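Local coordinates for uncharacterized protein Rv2277c (Mycobacterium tuberculosis, PDB 5VUG) that is uncharacterized but carries a TIM-barrel domain of the glycerophosphodiester phosphodiesterase family and probably hydrolyses phosphoric diesters, at residues Glu228-Asp231 with Cys237-Ser240; Val172-Ser175 with Gln181-Phe184; Gln79-Asn84 with Leu109-Gly114; Gly52-Tyr57 with Val135-Gln140. All blocks are in the same frame, centred on the assembly; numbering follows the deposited sequence.

Contact 1: Glu228-Asp231 with Cys237-Ser240; sequences ELWD and CFRS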
loop_
_atom_site.group_PDB
_atom_site.type_symbol
_atom_site.label_atom_id
_atom_site.label_comp_id
_atom_site.label_asym_id
_atom_site.label_seq_id
_atom_site.Cartn_x
_atom_site.Cartn_y
_atom_site.Cartn_z
ATOM N N GLU A 228 -7.310 6.575 -2.068
ATOM C CA GLU A 228 -8.704 6.999 -1.935
ATOM C C GLU A 228 -9.522 5.742 -1.639
ATOM O O GLU A 228 -9.926 5.015 -2.553
ATOM C CB GLU A 228 -9.144 7.706 -3.213
ATOM C CG GLU A 228 -8.278 8.922 -3.525
ATOM C CD GLU A 228 -8.664 9.618 -4.826
ATOM O OE1 GLU A 228 -9.793 9.399 -5.323
ATOM O OE2 GLU A 228 -7.836 10.391 -5.346
ATOM N N LEU A 229 -9.768 5.486 -0.351
ATOM C CA LEU A 229 -10.199 4.166 0.098
ATOM C C LEU A 229 -11.704 4.007 0.245
ATOM O O LEU A 229 -12.179 2.867 0.332
ATOM C CB LEU A 229 -9.534 3.827 1.434
ATOM C CG LEU A 229 -8.014 3.695 1.319
ATOM C CD1 LEU A 229 -7.407 3.664 2.711
ATOM C CD2 LEU A 229 -7.623 2.446 0.523
ATOM N N TRP A 230 -12.461 5.102 0.290
ATOM C CA TRP A 230 -13.909 5.033 0.436
ATOM C C TRP A 230 -14.553 5.085 -0.941
ATOM O O TRP A 230 -14.391 6.072 -1.670
ATOM C CB TRP A 230 -14.433 6.191 1.288
ATOM C CG TRP A 230 -14.073 6.145 2.755
ATOM C CD1 TRP A 230 -13.318 7.061 3.438
ATOM C CD2 TRP A 230 -14.477 5.159 3.721
ATOM N NE1 TRP A 230 -13.225 6.703 4.766
ATOM C CE2 TRP A 230 -13.926 5.540 4.964
ATOM C CE3 TRP A 230 -15.249 3.991 3.655
ATOM C CZ2 TRP A 230 -14.113 4.789 6.130
ATOM C CZ3 TRP A 230 -15.436 3.245 4.812
ATOM C CH2 TRP A 230 -14.871 3.649 6.035
ATOM N N ASP A 231 -15.277 4.024 -1.290
ATOM C CA ASP A 231 -16.091 3.945 -2.495
ATOM C C ASP A 231 -17.340 3.141 -2.153
ATOM O O ASP A 231 -17.507 2.685 -1.016
ATOM C CB ASP A 231 -15.295 3.403 -3.696
ATOM C CG ASP A 231 -14.605 2.072 -3.416
ATOM O OD1 ASP A 231 -15.117 1.247 -2.631
ATOM O OD2 ASP A 231 -13.536 1.836 -4.015
ATOM N N CYS A 237 -19.067 -2.963 2.275
ATOM C CA CYS A 237 -18.347 -3.935 3.097
ATOM C C CYS A 237 -18.456 -3.594 4.583
ATOM O O CYS A 237 -18.759 -4.462 5.412
ATOM C CB CYS A 237 -16.885 -4.022 2.647
ATOM S SG CYS A 237 -15.730 -4.694 3.874
ATOM N N PHE A 238 -18.231 -2.325 4.938
ATOM C CA PHE A 238 -18.295 -1.935 6.347
ATOM C C PHE A 238 -19.709 -2.061 6.905
ATOM O O PHE A 238 -19.897 -2.543 8.029
ATOM C CB PHE A 238 -17.795 -0.497 6.527
ATOM C CG PHE A 238 -16.299 -0.381 6.697
ATOM C CD1 PHE A 238 -15.438 -0.709 5.658
ATOM C CD2 PHE A 238 -15.756 0.068 7.895
ATOM C CE1 PHE A 238 -14.061 -0.592 5.820
ATOM C CE2 PHE A 238 -14.385 0.191 8.064
ATOM C CZ PHE A 238 -13.536 -0.144 7.030
ATOM N N ARG A 239 -20.717 -1.658 6.131
ATOM C CA ARG A 239 -22.029 -1.380 6.697
ATOM C C ARG A 239 -23.059 -2.484 6.522
ATOM O O ARG A 239 -24.023 -2.530 7.298
ATOM C CB ARG A 239 -22.593 -0.088 6.107
ATOM C CG ARG A 239 -21.900 1.142 6.641
ATOM C CD ARG A 239 -22.827 2.314 6.567
ATOM N NE ARG A 239 -22.998 2.732 5.187
ATOM C CZ ARG A 239 -24.112 3.257 4.703
ATOM N NH1 ARG A 239 -24.174 3.616 3.428
ATOM N NH2 ARG A 239 -25.167 3.404 5.496
ATOM N N SER A 240 -22.904 -3.357 5.533
ATOM C CA SER A 240 -23.981 -4.280 5.194
ATOM C C SER A 240 -24.179 -5.300 6.308
ATOM O O SER A 240 -23.249 -6.034 6.663
ATOM C CB SER A 240 -23.682 -4.983 3.874
ATOM O OG SER A 240 -24.745 -5.853 3.544
#

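Contact 2: Val172-Ser175 with Gln181-Phe184; sequences VAES and QRLF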
loop_
_atom_site.group_PDB
_atom_site.type_symbol
_atom_site.label_atom_id
_atom_site.label_comp_id
_atom_site.label_asym_id
_atom_site.label_seq_id
_atom_site.Cartn_x
_atom_site.Cartn_y
_atom_site.Cartn_z
ATOM N N VAL A 172 -16.777 3.002 22.022
ATOM C CA VAL A 172 -15.441 3.137 21.449
ATOM C C VAL A 172 -15.487 2.860 19.949
ATOM O O VAL A 172 -16.062 1.855 19.511
ATOM C CB VAL A 172 -14.434 2.205 22.155
ATOM C CG1 VAL A 172 -13.030 2.421 21.622
ATOM C CG2 VAL A 172 -14.490 2.394 23.692
ATOM N N ALA A 173 -14.874 3.743 19.166
ATOM C CA ALA A 173 -14.754 3.506 17.734
ATOM C C ALA A 173 -13.849 2.309 17.462
ATOM O O ALA A 173 -12.989 1.944 18.270
ATOM C CB ALA A 173 -14.177 4.735 17.033
ATOM N N GLU A 174 -14.054 1.696 16.298
ATOM C CA GLU A 174 -13.141 0.663 15.832
ATOM C C GLU A 174 -11.715 1.206 15.817
ATOM O O GLU A 174 -11.486 2.373 15.491
ATOM C CB GLU A 174 -13.546 0.233 14.422
ATOM C CG GLU A 174 -12.595 -0.771 13.821
ATOM C CD GLU A 174 -13.170 -1.468 12.624
ATOM O OE1 GLU A 174 -13.125 -0.879 11.521
ATOM O OE2 GLU A 174 -13.669 -2.605 12.800
ATOM N N SER A 175 -10.748 0.356 16.174
ATOM C CA SER A 175 -9.357 0.794 16.132
ATOM C C SER A 175 -8.947 1.151 14.704
ATOM O O SER A 175 -9.414 0.557 13.722
ATOM C CB SER A 175 -8.424 -0.290 16.673
ATOM O OG SER A 175 -8.290 -1.339 15.739
ATOM N N GLN A 181 -6.854 -1.862 7.827
ATOM C CA GLN A 181 -6.682 -3.185 7.236
ATOM C C GLN A 181 -7.858 -3.540 6.333
ATOM O O GLN A 181 -7.672 -4.029 5.213
ATOM C CB GLN A 181 -6.548 -4.221 8.347
ATOM C CG GLN A 181 -6.292 -5.616 7.822
ATOM C CD GLN A 181 -4.885 -5.763 7.296
ATOM O OE1 GLN A 181 -3.913 -5.620 8.042
ATOM N NE2 GLN A 181 -4.763 -6.029 6.005
ATOM N N ARG A 182 -9.085 -3.296 6.807
ATOM C CA ARG A 182 -10.255 -3.637 6.008
ATOM C C ARG A 182 -10.315 -2.791 4.741
ATOM O O ARG A 182 -10.616 -3.309 3.658
ATOM C CB ARG A 182 -11.534 -3.485 6.834
ATOM C CG ARG A 182 -12.702 -4.250 6.234
ATOM C CD ARG A 182 -14.009 -4.104 7.009
ATOM N NE ARG A 182 -13.957 -4.634 8.373
ATOM C CZ ARG A 182 -13.832 -3.881 9.462
ATOM N NH1 ARG A 182 -13.732 -2.560 9.352
ATOM N NH2 ARG A 182 -13.804 -4.445 10.658
ATOM N N LEU A 183 -10.002 -1.497 4.851
ATOM C CA LEU A 183 -10.037 -0.623 3.681
ATOM C C LEU A 183 -8.992 -1.031 2.656
ATOM O O LEU A 183 -9.264 -1.025 1.450
ATOM C CB LEU A 183 -9.797 0.824 4.098
ATOM C CG LEU A 183 -10.973 1.516 4.781
ATOM C CD1 LEU A 183 -10.481 2.837 5.350
ATOM C CD2 LEU A 183 -12.143 1.715 3.796
ATOM N N PHE A 184 -7.781 -1.365 3.110
ATOM C CA PHE A 184 -6.743 -1.747 2.164
ATOM C C PHE A 184 -6.982 -3.135 1.581
ATOM O O PHE A 184 -6.673 -3.368 0.404
ATOM C CB PHE A 184 -5.346 -1.574 2.765
ATOM C CG PHE A 184 -4.815 -0.172 2.624
ATOM C CD1 PHE A 184 -4.305 0.265 1.405
ATOM C CD2 PHE A 184 -4.865 0.724 3.683
ATOM C CE1 PHE A 184 -3.831 1.562 1.250
ATOM C CE2 PHE A 184 -4.388 2.030 3.535
ATOM C CZ PHE A 184 -3.868 2.441 2.314
#

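Contact 3: Gln79-Asn84 with Leu109-Gly114; sequences QLQQLN and LEQAIG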
loop_
_atom_site.group_PDB
_atom_site.type_symbol
_atom_site.label_atom_id
_atom_site.label_comp_id
_atom_site.label_asym_id
_atom_site.label_seq_id
_atom_site.Cartn_x
_atom_site.Cartn_y
_atom_site.Cartn_z
ATOM N N GLN A 79 -4.158 26.294 35.960
ATOM C CA GLN A 79 -3.171 26.942 35.099
ATOM C C GLN A 79 -3.575 26.891 33.630
ATOM O O GLN A 79 -3.404 27.879 32.905
ATOM C CB GLN A 79 -1.805 26.292 35.303
ATOM C CG GLN A 79 -1.246 26.544 36.692
ATOM C CD GLN A 79 -0.042 25.696 37.017
ATOM O OE1 GLN A 79 0.152 24.621 36.454
ATOM N NE2 GLN A 79 0.781 26.182 37.935
ATOM N N LEU A 80 -4.096 25.748 33.170
ATOM C CA LEU A 80 -4.475 25.607 31.768
ATOM C C LEU A 80 -5.604 26.555 31.403
ATOM O O LEU A 80 -5.611 27.129 30.309
ATOM C CB LEU A 80 -4.896 24.163 31.483
ATOM C CG LEU A 80 -3.756 23.148 31.542
ATOM C CD1 LEU A 80 -4.288 21.739 31.750
ATOM C CD2 LEU A 80 -2.941 23.233 30.278
ATOM N N GLN A 81 -6.577 26.722 32.301
ATOM C CA GLN A 81 -7.724 27.570 31.998
ATOM C C GLN A 81 -7.374 29.051 31.977
ATOM O O GLN A 81 -8.201 29.865 31.545
ATOM C CB GLN A 81 -8.876 27.280 32.964
ATOM C CG GLN A 81 -9.522 25.922 32.749
ATOM C CD GLN A 81 -10.717 25.700 33.657
ATOM O OE1 GLN A 81 -10.565 25.459 34.856
ATOM N NE2 GLN A 81 -11.914 25.794 33.093
ATOM N N GLN A 82 -6.175 29.421 32.419
ATOM C CA GLN A 82 -5.692 30.782 32.256
ATOM C C GLN A 82 -5.030 31.025 30.904
ATOM O O GLN A 82 -4.808 32.188 30.545
ATOM C CB GLN A 82 -4.723 31.139 33.388
ATOM C CG GLN A 82 -5.387 31.223 34.749
ATOM C CD GLN A 82 -6.443 32.307 34.807
ATOM O OE1 GLN A 82 -7.626 32.031 35.012
ATOM N NE2 GLN A 82 -6.020 33.551 34.619
ATOM N N LEU A 83 -4.726 29.972 30.141
ATOM C CA LEU A 83 -4.067 30.136 28.851
ATOM C C LEU A 83 -5.080 30.481 27.771
ATOM O O LEU A 83 -6.214 29.990 27.777
ATOM C CB LEU A 83 -3.306 28.867 28.459
ATOM C CG LEU A 83 -2.215 28.427 29.436
ATOM C CD1 LEU A 83 -1.584 27.100 28.975
ATOM C CD2 LEU A 83 -1.157 29.518 29.595
ATOM N N ASN A 84 -4.659 31.325 26.835
ATOM C CA ASN A 84 -5.502 31.765 25.729
ATOM C C ASN A 84 -5.219 30.853 24.538
ATOM O O ASN A 84 -4.180 30.979 23.885
ATOM C CB ASN A 84 -5.179 33.221 25.409
ATOM C CG ASN A 84 -6.002 33.766 24.263
ATOM O OD1 ASN A 84 -6.820 33.061 23.673
ATOM N ND2 ASN A 84 -5.802 35.041 23.954
ATOM N N LEU A 109 -13.173 19.309 29.386
ATOM C CA LEU A 109 -14.116 18.454 28.671
ATOM C C LEU A 109 -15.520 18.632 29.229
ATOM O O LEU A 109 -16.500 18.671 28.475
ATOM C CB LEU A 109 -13.676 16.994 28.761
ATOM C CG LEU A 109 -14.660 15.965 28.182
ATOM C CD1 LEU A 109 -14.869 16.158 26.684
ATOM C CD2 LEU A 109 -14.151 14.562 28.480
ATOM N N GLU A 110 -15.629 18.766 30.554
ATOM C CA GLU A 110 -16.931 18.937 31.190
ATOM C C GLU A 110 -17.620 20.214 30.709
ATOM O O GLU A 110 -18.823 20.205 30.404
ATOM C CB GLU A 110 -16.754 18.914 32.714
ATOM C CG GLU A 110 -18.039 18.944 33.512
ATOM C CD GLU A 110 -17.927 18.238 34.866
ATOM O OE1 GLU A 110 -18.938 18.211 35.591
ATOM O OE2 GLU A 110 -16.847 17.696 35.204
ATOM N N GLN A 111 -16.869 21.319 30.610
ATOM C CA GLN A 111 -17.434 22.552 30.062
ATOM C C GLN A 111 -17.869 22.361 28.617
ATOM O O GLN A 111 -18.918 22.868 28.205
ATOM C CB GLN A 111 -16.406 23.686 30.121
ATOM C CG GLN A 111 -16.233 24.345 31.477
ATOM C CD GLN A 111 -15.050 25.298 31.522
ATOM O OE1 GLN A 111 -13.974 25.007 30.997
ATOM N NE2 GLN A 111 -15.246 26.450 32.157
ATOM N N ALA A 112 -17.043 21.676 27.822
ATOM C CA ALA A 112 -17.372 21.428 26.422
ATOM C C ALA A 112 -18.657 20.624 26.287
ATOM O O ALA A 112 -19.510 20.939 25.446
ATOM C CB ALA A 112 -16.219 20.678 25.761
ATOM N N ILE A 113 -18.807 19.573 27.099
ATOM C CA ILE A 113 -20.033 18.777 27.086
ATOM C C ILE A 113 -21.239 19.662 27.368
ATOM O O ILE A 113 -22.262 19.587 26.678
ATOM C CB ILE A 113 -19.924 17.614 28.091
ATOM C CG1 ILE A 113 -18.879 16.612 27.611
ATOM C CG2 ILE A 113 -21.278 16.935 28.310
ATOM C CD1 ILE A 113 -18.441 15.635 28.654
ATOM N N GLY A 114 -21.126 20.530 28.379
ATOM C CA GLY A 114 -22.214 21.428 28.730
ATOM C C GLY A 114 -22.544 22.454 27.663
ATOM O O GLY A 114 -23.668 22.979 27.650
#

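Contact 4: Gly52-Tyr57 with Val135-Gln140; sequences GVPVLY and VSAVAQ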
loop_
_atom_site.group_PDB
_atom_site.type_symbol
_atom_site.label_atom_id
_atom_site.label_comp_id
_atom_site.label_asym_id
_atom_site.label_seq_id
_atom_site.Cartn_x
_atom_site.Cartn_y
_atom_site.Cartn_z
ATOM N N GLY A 52 -5.480 15.721 36.753
ATOM C CA GLY A 52 -6.462 14.719 36.396
ATOM C C GLY A 52 -7.769 15.214 35.833
ATOM O O GLY A 52 -8.752 14.469 35.866
ATOM N N VAL A 53 -7.816 16.422 35.290
ATOM C CA VAL A 53 -9.037 16.955 34.694
ATOM C C VAL A 53 -8.886 16.926 33.177
ATOM O O VAL A 53 -7.976 17.571 32.636
ATOM C CB VAL A 53 -9.351 18.373 35.191
ATOM C CG1 VAL A 53 -10.635 18.883 34.532
ATOM C CG2 VAL A 53 -9.458 18.391 36.702
ATOM N N PRO A 54 -9.746 16.211 32.452
ATOM C CA PRO A 54 -9.682 16.261 30.986
ATOM C C PRO A 54 -9.983 17.668 30.490
ATOM O O PRO A 54 -10.913 18.331 30.966
ATOM C CB PRO A 54 -10.765 15.263 30.547
ATOM C CG PRO A 54 -10.880 14.315 31.720
ATOM C CD PRO A 54 -10.696 15.196 32.938
ATOM N N VAL A 55 -9.165 18.126 29.538
ATOM C CA VAL A 55 -9.306 19.425 28.882
ATOM C C VAL A 55 -9.231 19.199 27.373
ATOM O O VAL A 55 -8.825 18.135 26.899
ATOM C CB VAL A 55 -8.230 20.447 29.340
ATOM C CG1 VAL A 55 -8.319 20.706 30.847
ATOM C CG2 VAL A 55 -6.818 19.983 28.949
ATOM N N LEU A 56 -9.640 20.208 26.605
ATOM C CA LEU A 56 -9.591 20.124 25.146
ATOM C C LEU A 56 -8.310 20.783 24.652
ATOM O O LEU A 56 -8.092 21.976 24.883
ATOM C CB LEU A 56 -10.800 20.793 24.490
ATOM C CG LEU A 56 -12.188 20.288 24.884
ATOM C CD1 LEU A 56 -13.213 20.836 23.894
ATOM C CD2 LEU A 56 -12.232 18.748 24.927
ATOM N N TYR A 57 -7.465 20.003 23.978
ATOM C CA TYR A 57 -6.227 20.515 23.400
ATOM C C TYR A 57 -5.662 19.449 22.472
ATOM O O TYR A 57 -5.604 18.273 22.841
ATOM C CB TYR A 57 -5.197 20.920 24.474
ATOM C CG TYR A 57 -4.089 21.743 23.869
ATOM C CD1 TYR A 57 -4.330 23.047 23.435
ATOM C CD2 TYR A 57 -2.821 21.212 23.680
ATOM C CE1 TYR A 57 -3.330 23.806 22.857
ATOM C CE2 TYR A 57 -1.813 21.970 23.091
ATOM C CZ TYR A 57 -2.087 23.266 22.676
ATOM O OH TYR A 57 -1.135 24.050 22.067
ATOM N N VAL A 135 -7.526 7.978 29.920
ATOM C CA VAL A 135 -8.714 7.184 29.601
ATOM C C VAL A 135 -9.644 7.095 30.808
ATOM O O VAL A 135 -10.859 7.307 30.693
ATOM C CB VAL A 135 -8.318 5.803 29.045
ATOM C CG1 VAL A 135 -9.501 4.854 29.030
ATOM C CG2 VAL A 135 -7.739 5.940 27.619
ATOM N N SER A 136 -9.087 6.806 31.989
ATOM C CA SER A 136 -9.905 6.755 33.201
ATOM C C SER A 136 -10.521 8.116 33.522
ATOM O O SER A 136 -11.697 8.202 33.909
ATOM C CB SER A 136 -9.064 6.265 34.382
ATOM O OG SER A 136 -9.845 6.223 35.571
ATOM N N ALA A 137 -9.733 9.185 33.400
ATOM C CA ALA A 137 -10.253 10.516 33.694
ATOM C C ALA A 137 -11.402 10.872 32.761
ATOM O O ALA A 137 -12.410 11.455 33.192
ATOM C CB ALA A 137 -9.125 11.549 33.610
ATOM N N VAL A 138 -11.286 10.501 31.485
ATOM C CA VAL A 138 -12.366 10.768 30.540
ATOM C C VAL A 138 -13.596 9.942 30.884
ATOM O O VAL A 138 -14.722 10.458 30.888
ATOM C CB VAL A 138 -11.902 10.543 29.088
ATOM C CG1 VAL A 138 -13.121 10.541 28.127
ATOM C CG2 VAL A 138 -10.908 11.636 28.666
ATOM N N ALA A 139 -13.401 8.652 31.186
ATOM C CA ALA A 139 -14.515 7.796 31.575
ATOM C C ALA A 139 -15.261 8.374 32.771
ATOM O O ALA A 139 -16.497 8.369 32.800
ATOM C CB ALA A 139 -14.018 6.377 31.872
ATOM N N GLN A 140 -14.528 8.894 33.758
ATOM C CA GLN A 140 -15.172 9.430 34.953
ATOM C C GLN A 140 -16.023 10.653 34.636
ATOM O O GLN A 140 -17.144 10.775 35.151
ATOM C CB GLN A 140 -14.127 9.730 36.021
ATOM C CG GLN A 140 -13.537 8.467 36.628
ATOM C CD GLN A 140 -12.390 8.764 37.565
ATOM O OE1 GLN A 140 -12.547 9.503 38.543
ATOM N NE2 GLN A 140 -11.222 8.205 37.264
#

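Contact 1: Glu228-Asp231 with Cys237-Ser240
Trp230 and Phe238 meet in an edge-to-face aromatic pair across the ends of one short helix. Cys237 comes first in 237-240. It does not touch 228-231, but its SG forms the disulfide with Cys192 and so ties this helical turn to another part of the chain. Phe238 is next and carries the contact. The two side chains cross at about a right angle. The six-membered ring of Trp230 turns an edge to one face of Phe238, with centroids 5.1 Å apart and planes at 62°. Trp230 CH2 lies over the middle of that face, 4.0 Å from Phe238 CE2. Trp230 CZ3, beside it, is 4.0 Å from Phe238 CD1. Phe238 CG is anti to the carbonyl carbon (chi1 -86°), which sends the ring from the helix toward the indole. The other face of Phe238 takes a cation-pi contact from Arg182, so the ring is held between an aromatic edge and a charge. The indole is also fixed by Trp230 NE1, which donates to Phe204 O. Arg239 turns to Asp266, a long and weak ion pair. Ser240 then leaves the helix. At the opposite end, Asp231 is the N-cap and its OD1 accepts from Ser234 N. The buried pair lies between helix 232-239 and strand 245-249, where both side chains pack on Val246, and Phe238 also touches Leu183 of helix 176-189.

Contact 2: Val172-Ser175 with Gln181-Phe184
Glu174 and Arg182 form a buried, two-pronged salt bridge. The guanidinium comes end-on, one nitrogen to each carboxylate oxygen. Arg182 NH1 donates to Glu174 OE1 at 2.8 Å with an N-H...O angle of 168°. Arg182 NH2 donates to Glu174 OE2, also at 2.8 Å, and just as straight at 170°. Both oxygens lie close to the guanidinium plane. OE1 is met at its syn lone pair. OE2 is met on the syn side too, but with the nitrogen somewhat out of the carboxylate plane. The two flat groups are 22° apart, and the paired bonds hold them nearly coplanar. The Arg182 chain bends at chi3, and this bend turns its NH1 and NH2 end to the carboxylate. Glu174 reaches it with an extended chain. Several of these atoms have further partners. Glu174 OE1 also accepts from Thr179 OG1. Arg182 NE donates to Pro194 O, and NH2 has a second acceptor in Gln195 O. The carboxylate thus probably balances the arginine charge in the interior. Ser175 is the N-cap of the following helix, with its OG bonded to Val178 N. Such a bidentate carboxylate-guanidinium pair here links a beta-alpha loop of the TIM barrel, after strand 171-172, to the helix 176-189 that it leads into.

Contact 3: Gln79-Asn84 with Leu109-Gly114
Gln81 and Gln111 reach for each other from opposite directions, and only their amide ends come close. Gln81 NE2 lies 3.0 Å from Gln111 OE1. It is also 3.5 Å from Gln111 NE2, so it sits near the end of that amide as a whole. The two amide planes are turned 76° apart, close to perpendicular. Both chains run extended beyond CG, and that length spans the gap between backbones whose closest CA atoms, those of Gln81 and Gln111, are 11.1 Å apart. Gln111 OE1 has a firmer partner in Thr108 N, just before its own helix, and the side chain of Gln81 also packs on Thr108. The bond to Thr108 holds the amide oxygen at the start of the helix and fixes the position that Gln81 meets.

The contact itself is just this glutamine pair, and it is loose. It lies at the surface, and only 63 Å² is buried between the segments. The close packing is instead of each segment against the rest of the fold. In 79-84 it comes from Leu80, which starts a type I turn that ends at Leu83. In 109-114 it comes from Leu109, Ala112 and Ile113, all buried. Helix 109-114 is laid over the barrel wall: Leu109 and Ala112 rest on Leu56 of strand 54-56, Leu109 and Ile113 on strand 121-125, and Ile113 also on helix 134-145, while Leu80 packs on Leu62 and Ser49.

Contact 4: Gly52-Tyr57 with Val135-Gln140
The contact joins an outer helix of the TIM barrel to the short strand 54-56, which pairs antiparallel with barrel strand 41-48; Pro54 meets Ala137 and Val138 there. The pyrrolidine ring lies against one side of helix 134-145. Pro54 CG does most of the touching. It is 3.8 Å from Ala137 CB and 3.6 Å from Ala137 O, so it rests on both the methyl and the backbone of that turn. Farther along the same face, Pro54 CG is 4.1 Å from Val138 CG2. That methyl faces the ring because it lies anti to the carbonyl carbon, while CG1 is anti to the backbone N (chi1 168°). Gly52 adds its carbonyl: Gly52 O is 3.7 Å from Ala137 CB. The backbones come close here, with Gly52 CA and Ala137 CA 6.3 Å apart, consistent with the small side chain of Ala137. Val138 and Pro54 both pack on Val46 of the barrel strand. Gln140 NE2 bonds back to Ser136 OG in its own helix. The contact is therefore mainly van der Waals, and its closeness rests on the fit of ring, methyls and helix backbone rather than on directed polar bonds.

In the fold
The four contacts form two clusters in one TIM-barrel domain. Contacts 1 and 2 have centres 11 Å apart and share a core: Phe238 CE2 lies 3.1 Å from Arg182 NH1, which joins the aromatic pair to the salt bridge. Contacts 3 and 4 are also 11 Å apart between centres. There Leu109 N meets Pro54 O at 2.9 Å, a probable hydrogen bond, and contact 3 is nested in the loop closed by contact 4. The clusters do not touch; contacts 2 and 4 come nearest, about 8 Å between closest atoms. The side chains of Trp230 and Glu174 are about 11 and 13 Å from bound glycerol, so neither side chain touches it.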